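PDB 4OVK: periplasmic binding protein from Veillonella parvula, which probably binds a solute outside the cytoplasmic membrane and delivers it to an ABC transporter for uptake. Local coordinates for residues S241-D246 and I333-T338; T265-K270 and G293-P298; I70-T73 and L78-V81. All coordinates share one frame; numbering follows the deposited sequence. Where two conformers were deposited one is given.

Following the chain from the N terminus, interaction 3 comes first: residues 70-73 and 78-81 close a short loop in the half of the protein built on the parallel sheet that contains strand 55-57. The other two lie in the half built on the second parallel sheet, around its edge strand 268-270. Interaction 1 opens after strand 233-236 and closes near the C terminus at helix 333-336. Within that long excursion interaction 2 opens and closes, tying 265-270 to the end of helix 285-296. The two touch through K270, which reaches N336 and I242. Interaction 3 makes no contact with either, its nearest atoms being about 12 Å from interaction 1.

Interaction 1 of 3, residues S241-D246 and I333-T338; sequences SIRPDD and ISINNT
The terminal methyl CD1 of I335 sits over the centre of the R243 guanidinium, 3.6 Å from CZ, so an aliphatic group covers one flat face of a charged one. R243 gets there with its chain extended from CG to NE, CG lying anti to the carbonyl carbon (chi1 -78°), and crosses I335 at about a right angle. The other branch of I335 turns to the neighbouring proline: CG2 meets P244 CD at 3.7 Å. The next ring carbon, P244 CG, lies 3.7 Å from N336 OD1, an oxygen whose hydrogen bond comes from the backbone N of K270 in strand 268-270. A water donates to I335 O at 2.8 Å.

Behind this layer, R243 N bonds to D246 OD2 at 2.9 Å, approaching from above the carboxylate plane. On the other segment a Schellman motif with N337 as its C-prime residue ends helix 333-336. The contact thus joins the loop after strand 233-236 and the start of helix 244-248 to this helix near the C terminus, in the domain built on the sheet with strand 268-270. No direct hydrogen bond links the two segments; the I335 methyl covers the guanidinium by dispersion, using none of its N-H groups.

Interaction 2 of 3, residues T265-K270 and G293-P298; sequences THRVYK and GQLIQP
The carbonyl oxygen of L295, in the last turn of helix 285-296, takes a hydrogen bond from R267 NH1 at 2.8 Å and a second from a water at 3.2 Å. The arginine bond is fairly straight (N-H...O 159°), and the oxygen lies at the guanidinium edge, near its plane. The same water accepts from R267 NH2 and donates to I296 O, so the guanidinium meets the helix end both directly and through solvent. R267 NE is spent on Y269 OH, 2.9 Å away and in the guanidinium plane; bends at chi2 and chi3 (-143° and 72°) fold the arginine chain back to this phenol.

Beneath the polar layer, L295 CD2 stands over the Y269 ring in a CH-pi contact, 3.9 Å from its centroid, while L295 CD1 packs at Y269 CD2. Y269 belongs to strand 268-270, paired through its backbone with strand 233-236, so the helix end is fastened to an edge strand of the sheet. Replacing R267 with a leucine would probably cost the L295 carbonyl its direct donor, the Y269 hydroxyl its NE-H bond and the bridging water one partner. The arginine's charge is well suited to the carbonyls at a helix C terminus, where the helix dipole would probably strengthen the attraction.

Interaction 3 of 3, residues I70-T73 and L78-V81; sequences IFKT and LENV
A K72-E79 salt bridge and an F71-L78 apolar contact close the short connection between helix 71-74 and the 3-10 segment at 78-79, in the half of this periplasmic binding protein that carries a parallel four-stranded sheet with strand 55-57 at one edge. The two segments are separated by only four residues.

On the apolar side, L78 CD1 approaches the far end of the F71 ring obliquely, nearest to CZ at 3.5 Å and then to CE1 at 3.8 Å. F71 CG is anti to the backbone N (chi1 -158°), which brings the end of the ring to the leucine. The ring is held further by edge-to-face contacts with Y46 of helix 41-49 and Y66 of helix 60-67, making it part of an aromatic cluster between these helices and the 78-81 segment; it also touches T42 and S43 of helix 41-49. L78 also packs on Y66, so that tyrosine touches both partners.

On the polar side, K72 and E79 reach across the connection beside Y66, whose side chain both touch. The ammonium group of K72 also pairs with E67, whose OE2 lies close to E79 OE1. A lysine set between two carboxylates would probably ease the repulsion between them and help keep both ionised. Its chain runs extended until chi4 (66°) turns the last atom aside, while E79 bends at chi2 (60°) to bring its carboxylate round; by these two bends K72 NZ comes within 2.8 Å of E79 OE1.

Interaction 1 of 3, residues S241-D246 and I333-T338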
loop_
_atom_site.group_PDB
_atom_site.type_symbol
_atom_site.label_atom_id
_atom_site.label_comp_id
_atom_site.label_asym_id
_atom_site.label_seq_id
_atom_site.Cartn_x
_atom_site.Cartn_y
_atom_site.Cartn_z
ATOM N N SER A 241 12.188 -0.436 11.079
ATOM C CA SER A 241 12.458 0.899 11.634
ATOM C C SER A 241 13.598 1.653 10.945
ATOM O O SER A 241 13.824 2.806 11.266
ATOM C CB SER A 241 12.810 0.792 13.125
ATOM O OG SER A 241 14.151 0.307 13.309
ATOM N N ILE A 242 14.323 1.013 10.029
ATOM C CA ILE A 242 15.516 1.616 9.439
ATOM C C ILE A 242 15.228 3.009 8.856
ATOM O O ILE A 242 14.216 3.232 8.187
ATOM C CB ILE A 242 16.171 0.674 8.408
ATOM C CG1 ILE A 242 17.543 1.200 7.966
ATOM C CG2 ILE A 242 15.252 0.449 7.216
ATOM C CD1 ILE A 242 18.283 0.236 7.061
ATOM N N ARG A 243 16.106 3.955 9.159
ATOM C CA ARG A 243 15.981 5.321 8.674
ATOM C C ARG A 243 17.293 5.772 8.062
ATOM O O ARG A 243 18.301 5.124 8.266
ATOM C CB ARG A 243 15.574 6.238 9.821
ATOM C CG ARG A 243 14.104 6.096 10.114
ATOM C CD ARG A 243 13.651 6.961 11.252
ATOM N NE ARG A 243 12.209 6.851 11.384
ATOM C CZ ARG A 243 11.482 7.560 12.230
ATOM N NH1 ARG A 243 12.065 8.442 13.020
ATOM N NH2 ARG A 243 10.166 7.395 12.274
ATOM N N PRO A 244 17.284 6.878 7.292
ATOM C CA PRO A 244 18.516 7.260 6.588
ATOM C C PRO A 244 19.769 7.462 7.466
ATOM O O PRO A 244 20.860 7.044 7.081
ATOM C CB PRO A 244 18.117 8.563 5.895
ATOM C CG PRO A 244 16.641 8.417 5.671
ATOM C CD PRO A 244 16.160 7.758 6.931
ATOM N N ASP A 245 19.622 8.095 8.620
ATOM C CA ASP A 245 20.767 8.309 9.502
ATOM C C ASP A 245 21.397 6.993 10.001
ATOM O O ASP A 245 22.580 6.974 10.347
ATOM C CB ASP A 245 20.403 9.242 10.666
ATOM C CG ASP A 245 20.372 10.720 10.260
ATOM O OD1 ASP A 245 20.797 11.068 9.133
ATOM O OD2 ASP A 245 19.920 11.548 11.083
ATOM N N ASP A 246 20.637 5.895 9.998
ATOM C CA ASP A 246 21.208 4.562 10.324
ATOM C C ASP A 246 22.259 4.109 9.303
ATOM O O ASP A 246 23.252 3.450 9.649
ATOM C CB ASP A 246 20.100 3.508 10.407
ATOM C CG ASP A 246 19.053 3.832 11.481
ATOM O OD1 ASP A 246 19.403 4.525 12.477
ATOM O OD2 ASP A 246 17.881 3.397 11.326
ATOM N N ILE A 333 9.434 14.314 5.275
ATOM C CA ILE A 333 10.130 15.488 4.729
ATOM C C ILE A 333 11.356 15.833 5.572
ATOM O O ILE A 333 12.446 16.014 5.020
ATOM C CB ILE A 333 9.167 16.672 4.537
ATOM C CG1 ILE A 333 8.210 16.338 3.371
ATOM C CG2 ILE A 333 9.921 17.989 4.307
ATOM C CD1 ILE A 333 7.096 17.334 3.148
ATOM N N SER A 334 11.186 15.891 6.892
ATOM C CA SER A 334 12.307 16.166 7.796
ATOM C C SER A 334 13.284 15.005 7.842
ATOM O O SER A 334 14.511 15.215 7.794
ATOM C CB SER A 334 11.817 16.471 9.218
ATOM O OG SER A 334 11.107 17.697 9.253
ATOM N N ILE A 335 12.740 13.793 7.950
ATOM C CA ILE A 335 13.538 12.574 8.009
ATOM C C ILE A 335 14.438 12.431 6.781
ATOM O O ILE A 335 15.620 12.084 6.902
ATOM C CB ILE A 335 12.620 11.324 8.203
ATOM C CG1 ILE A 335 12.109 11.282 9.652
ATOM C CG2 ILE A 335 13.334 10.024 7.858
ATOM C CD1 ILE A 335 11.022 10.254 9.917
ATOM N N ASN A 336 13.884 12.729 5.611
ATOM C CA ASN A 336 14.599 12.581 4.345
ATOM C C ASN A 336 15.345 13.823 3.865
ATOM O O ASN A 336 16.052 13.758 2.869
ATOM C CB ASN A 336 13.611 12.173 3.251
ATOM C CG ASN A 336 13.123 10.763 3.420
ATOM O OD1 ASN A 336 13.686 9.982 4.189
ATOM N ND2 ASN A 336 12.058 10.429 2.708
ATOM N N ASN A 337 15.187 14.935 4.576
ATOM C CA ASN A 337 15.729 16.222 4.151
ATOM C C ASN A 337 15.369 16.508 2.686
ATOM O O ASN A 337 16.247 16.765 1.849
ATOM C CB ASN A 337 17.252 16.275 4.378
ATOM C CG ASN A 337 17.804 17.687 4.330
ATOM O OD1 ASN A 337 17.070 18.673 4.476
ATOM N ND2 ASN A 337 19.111 17.795 4.116
ATOM N N THR A 338 14.064 16.465 2.397
ATOM C CA THR A 338 13.521 16.768 1.060
ATOM C C THR A 338 12.557 17.932 1.181
ATOM O O THR A 338 11.335 17.740 1.078
ATOM C CB THR A 338 12.744 15.573 0.456
ATOM O OG1 THR A 338 11.733 15.128 1.376
ATOM C CG2 THR A 338 13.676 14.424 0.135
HETATM O O HOH W 1 17.071 11.949 9.275
#

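Interaction 2 of 3, residues T265-K270 and G293-P298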
loop_
_atom_site.group_PDB
_atom_site.type_symbol
_atom_site.label_atom_id
_atom_site.label_comp_id
_atom_site.label_asym_id
_atom_site.label_seq_id
_atom_site.Cartn_x
_atom_site.Cartn_y
_atom_site.Cartn_z
ATOM N N THR A 265 26.360 10.851 -1.536
ATOM C CA THR A 265 25.576 11.972 -2.068
ATOM C C THR A 265 24.275 12.229 -1.298
ATOM O O THR A 265 23.473 13.060 -1.722
ATOM C CB THR A 265 25.235 11.759 -3.563
ATOM O OG1 THR A 265 24.512 10.536 -3.737
ATOM C CG2 THR A 265 26.518 11.729 -4.415
ATOM N N HIS A 266 24.065 11.510 -0.188
ATOM C CA HIS A 266 22.909 11.713 0.694
ATOM C C HIS A 266 21.583 11.577 -0.062
ATOM O O HIS A 266 20.714 12.468 -0.030
ATOM C CB HIS A 266 22.997 13.047 1.455
ATOM C CG HIS A 266 24.117 13.098 2.449
ATOM N ND1 HIS A 266 23.988 12.639 3.743
ATOM C CD2 HIS A 266 25.390 13.545 2.336
ATOM C CE1 HIS A 266 25.132 12.798 4.384
ATOM N NE2 HIS A 266 25.999 13.346 3.552
ATOM N N ARG A 267 21.460 10.444 -0.741
ATOM C CA ARG A 267 20.264 10.091 -1.493
ATOM C C ARG A 267 19.696 8.762 -0.967
ATOM O O ARG A 267 19.383 7.834 -1.739
ATOM C CB ARG A 267 20.605 10.030 -2.986
ATOM C CG ARG A 267 21.069 11.380 -3.553
ATOM C CD ARG A 267 20.567 11.590 -4.968
ATOM N NE ARG A 267 19.130 11.859 -4.975
ATOM C CZ ARG A 267 18.349 11.841 -6.056
ATOM N NH1 ARG A 267 17.048 12.094 -5.930
ATOM N NH2 ARG A 267 18.850 11.557 -7.252
ATOM N N VAL A 268 19.580 8.690 0.362
ATOM C CA VAL A 268 18.921 7.584 1.077
ATOM C C VAL A 268 17.629 8.123 1.666
ATOM O O VAL A 268 17.636 9.058 2.484
ATOM C CB VAL A 268 19.779 7.026 2.227
ATOM C CG1 VAL A 268 19.105 5.817 2.879
ATOM C CG2 VAL A 268 21.177 6.664 1.750
ATOM N N TYR A 269 16.517 7.533 1.251
ATOM C CA TYR A 269 15.193 8.069 1.552
ATOM C C TYR A 269 14.274 7.018 2.153
ATOM O O TYR A 269 14.140 5.928 1.595
ATOM C CB TYR A 269 14.543 8.560 0.275
ATOM C CG TYR A 269 15.350 9.595 -0.484
ATOM C CD1 TYR A 269 15.452 10.893 -0.021
ATOM C CD2 TYR A 269 16.007 9.263 -1.666
ATOM C CE1 TYR A 269 16.185 11.848 -0.731
ATOM C CE2 TYR A 269 16.721 10.199 -2.378
ATOM C CZ TYR A 269 16.816 11.494 -1.903
ATOM O OH TYR A 269 17.540 12.435 -2.622
ATOM N N LYS A 270 13.619 7.364 3.260
ATOM C CA LYS A 270 12.543 6.531 3.811
ATOM C C LYS A 270 11.238 6.675 3.015
ATOM O O LYS A 270 10.722 7.787 2.812
ATOM C CB LYS A 270 12.302 6.902 5.268
ATOM C CG LYS A 270 11.281 6.055 6.021
ATOM C CD LYS A 270 11.813 4.673 6.328
ATOM C CE LYS A 270 11.097 4.057 7.512
ATOM N NZ LYS A 270 11.519 2.660 7.752
ATOM N N GLY A 293 8.793 9.378 -8.756
ATOM C CA GLY A 293 9.100 10.101 -10.003
ATOM C C GLY A 293 9.938 11.344 -9.769
ATOM O O GLY A 293 10.922 11.616 -10.486
ATOM N N GLN A 294 9.562 12.112 -8.761
ATOM C CA GLN A 294 10.305 13.328 -8.471
ATOM C C GLN A 294 11.671 13.088 -7.815
ATOM O O GLN A 294 12.528 13.950 -7.895
ATOM C CB GLN A 294 9.459 14.331 -7.701
ATOM C CG GLN A 294 8.439 14.956 -8.627
ATOM C CD GLN A 294 7.661 16.098 -8.026
ATOM O OE1 GLN A 294 7.482 16.185 -6.806
ATOM N NE2 GLN A 294 7.164 16.979 -8.898
ATOM N N LEU A 295 11.868 11.933 -7.182
ATOM C CA LEU A 295 13.194 11.552 -6.705
ATOM C C LEU A 295 14.078 11.119 -7.861
ATOM O O LEU A 295 15.228 11.493 -7.931
ATOM C CB LEU A 295 13.133 10.397 -5.701
ATOM C CG LEU A 295 12.553 10.668 -4.319
ATOM C CD1 LEU A 295 12.602 9.380 -3.501
ATOM C CD2 LEU A 295 13.296 11.799 -3.643
ATOM N N ILE A 296 13.527 10.324 -8.773
ATOM C CA ILE A 296 14.349 9.616 -9.756
ATOM C C ILE A 296 14.556 10.435 -11.046
ATOM O O ILE A 296 15.694 10.553 -11.528
ATOM C CB ILE A 296 13.755 8.221 -10.039
ATOM C CG1 ILE A 296 13.716 7.412 -8.728
ATOM C CG2 ILE A 296 14.562 7.514 -11.123
ATOM C CD1 ILE A 296 12.952 6.104 -8.790
ATOM N N GLN A 297 13.474 10.999 -11.589
ATOM C CA GLN A 297 13.532 11.808 -12.812
ATOM C C GLN A 297 12.775 13.121 -12.637
ATOM O O GLN A 297 11.747 13.333 -13.278
ATOM C CB GLN A 297 12.930 11.049 -13.998
ATOM C CG GLN A 297 13.649 9.764 -14.355
ATOM C CD GLN A 297 15.006 9.973 -15.007
ATOM O OE1 GLN A 297 15.426 11.100 -15.318
ATOM N NE2 GLN A 297 15.691 8.872 -15.246
ATOM N N PRO A 298 13.275 14.012 -11.773
ATOM C CA PRO A 298 12.557 15.255 -11.511
ATOM C C PRO A 298 12.341 16.150 -12.739
ATOM O O PRO A 298 11.361 16.892 -12.777
ATOM C CB PRO A 298 13.444 15.966 -10.473
ATOM C CG PRO A 298 14.793 15.377 -10.656
ATOM C CD PRO A 298 14.545 13.946 -11.028
HETATM O O HOH W 2 17.714 11.459 -9.931
#

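Interaction 3 of 3, residues I70-T73 and L78-V81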
loop_
_atom_site.group_PDB
_atom_site.type_symbol
_atom_site.label_atom_id
_atom_site.label_comp_id
_atom_site.label_asym_id
_atom_site.label_seq_id
_atom_site.Cartn_x
_atom_site.Cartn_y
_atom_site.Cartn_z
ATOM N N ILE A 70 -1.426 7.720 9.973
ATOM C CA ILE A 70 -2.432 8.794 9.938
ATOM C C ILE A 70 -3.860 8.231 9.968
ATOM O O ILE A 70 -4.796 8.919 10.359
ATOM C CB ILE A 70 -2.243 9.688 8.676
ATOM C CG1 ILE A 70 -3.119 10.952 8.715
ATOM C CG2 ILE A 70 -2.561 8.926 7.386
ATOM C CD1 ILE A 70 -2.532 12.094 9.503
ATOM N N PHE A 71 -4.008 6.963 9.580
ATOM C CA PHE A 71 -5.297 6.256 9.656
ATOM C C PHE A 71 -5.940 6.445 11.040
ATOM O O PHE A 71 -7.155 6.672 11.154
ATOM C CB PHE A 71 -5.061 4.747 9.358
ATOM C CG PHE A 71 -6.276 3.980 8.889
ATOM C CD1 PHE A 71 -7.533 4.567 8.736
ATOM C CD2 PHE A 71 -6.140 2.633 8.597
ATOM C CE1 PHE A 71 -8.610 3.820 8.305
ATOM C CE2 PHE A 71 -7.214 1.886 8.160
ATOM C CZ PHE A 71 -8.451 2.479 8.022
ATOM N N LYS A 72 -5.136 6.368 12.092
ATOM C CA LYS A 72 -5.645 6.549 13.466
ATOM C C LYS A 72 -6.327 7.910 13.662
ATOM O O LYS A 72 -7.342 8.011 14.344
ATOM C CB LYS A 72 -4.533 6.390 14.510
ATOM C CG LYS A 72 -5.070 6.391 15.938
ATOM C CD LYS A 72 -4.018 5.963 16.941
ATOM C CE LYS A 72 -4.536 6.072 18.370
ATOM N NZ LYS A 72 -5.644 5.117 18.666
ATOM N N THR A 73 -5.783 8.944 13.037
ATOM C CA THR A 73 -6.379 10.280 13.092
ATOM C C THR A 73 -7.642 10.378 12.259
ATOM O O THR A 73 -8.639 10.955 12.702
ATOM C CB THR A 73 -5.388 11.326 12.585
ATOM O OG1 THR A 73 -4.226 11.282 13.406
ATOM C CG2 THR A 73 -5.984 12.716 12.635
ATOM N N LEU A 78 -12.108 3.168 14.891
ATOM C CA LEU A 78 -11.547 1.823 14.643
ATOM C C LEU A 78 -10.752 1.285 15.818
ATOM O O LEU A 78 -10.533 0.079 15.907
ATOM C CB LEU A 78 -10.643 1.786 13.403
ATOM C CG LEU A 78 -11.232 1.643 12.022
ATOM C CD1 LEU A 78 -10.135 1.588 10.967
ATOM C CD2 LEU A 78 -12.107 0.412 11.921
ATOM N N GLU A 79 -10.311 2.162 16.717
ATOM C CA GLU A 79 -9.660 1.718 17.945
ATOM C C GLU A 79 -10.445 0.611 18.652
ATOM O O GLU A 79 -9.859 -0.286 19.251
ATOM C CB GLU A 79 -9.469 2.890 18.912
ATOM C CG GLU A 79 -8.714 2.522 20.178
ATOM C CD GLU A 79 -7.326 1.995 19.879
ATOM O OE1 GLU A 79 -6.701 2.490 18.926
ATOM O OE2 GLU A 79 -6.856 1.085 20.587
ATOM N N ASN A 80 -11.770 0.685 18.596
ATOM C CA ASN A 80 -12.608 -0.245 19.349
ATOM C C ASN A 80 -13.175 -1.379 18.519
ATOM O O ASN A 80 -14.037 -2.112 18.994
ATOM C CB ASN A 80 -13.758 0.514 19.988
ATOM C CG ASN A 80 -13.273 1.666 20.811
ATOM O OD1 ASN A 80 -12.433 1.496 21.688
ATOM N ND2 ASN A 80 -13.765 2.856 20.508
ATOM N N VAL A 81 -12.698 -1.539 17.295
ATOM C CA VAL A 81 -13.187 -2.612 16.417
ATOM C C VAL A 81 -12.557 -3.949 16.814
ATOM O O VAL A 81 -11.414 -4.007 17.277
ATOM C CB VAL A 81 -12.830 -2.303 14.940
ATOM C CG1 VAL A 81 -11.333 -2.478 14.696
ATOM C CG2 VAL A 81 -13.578 -3.179 13.978
#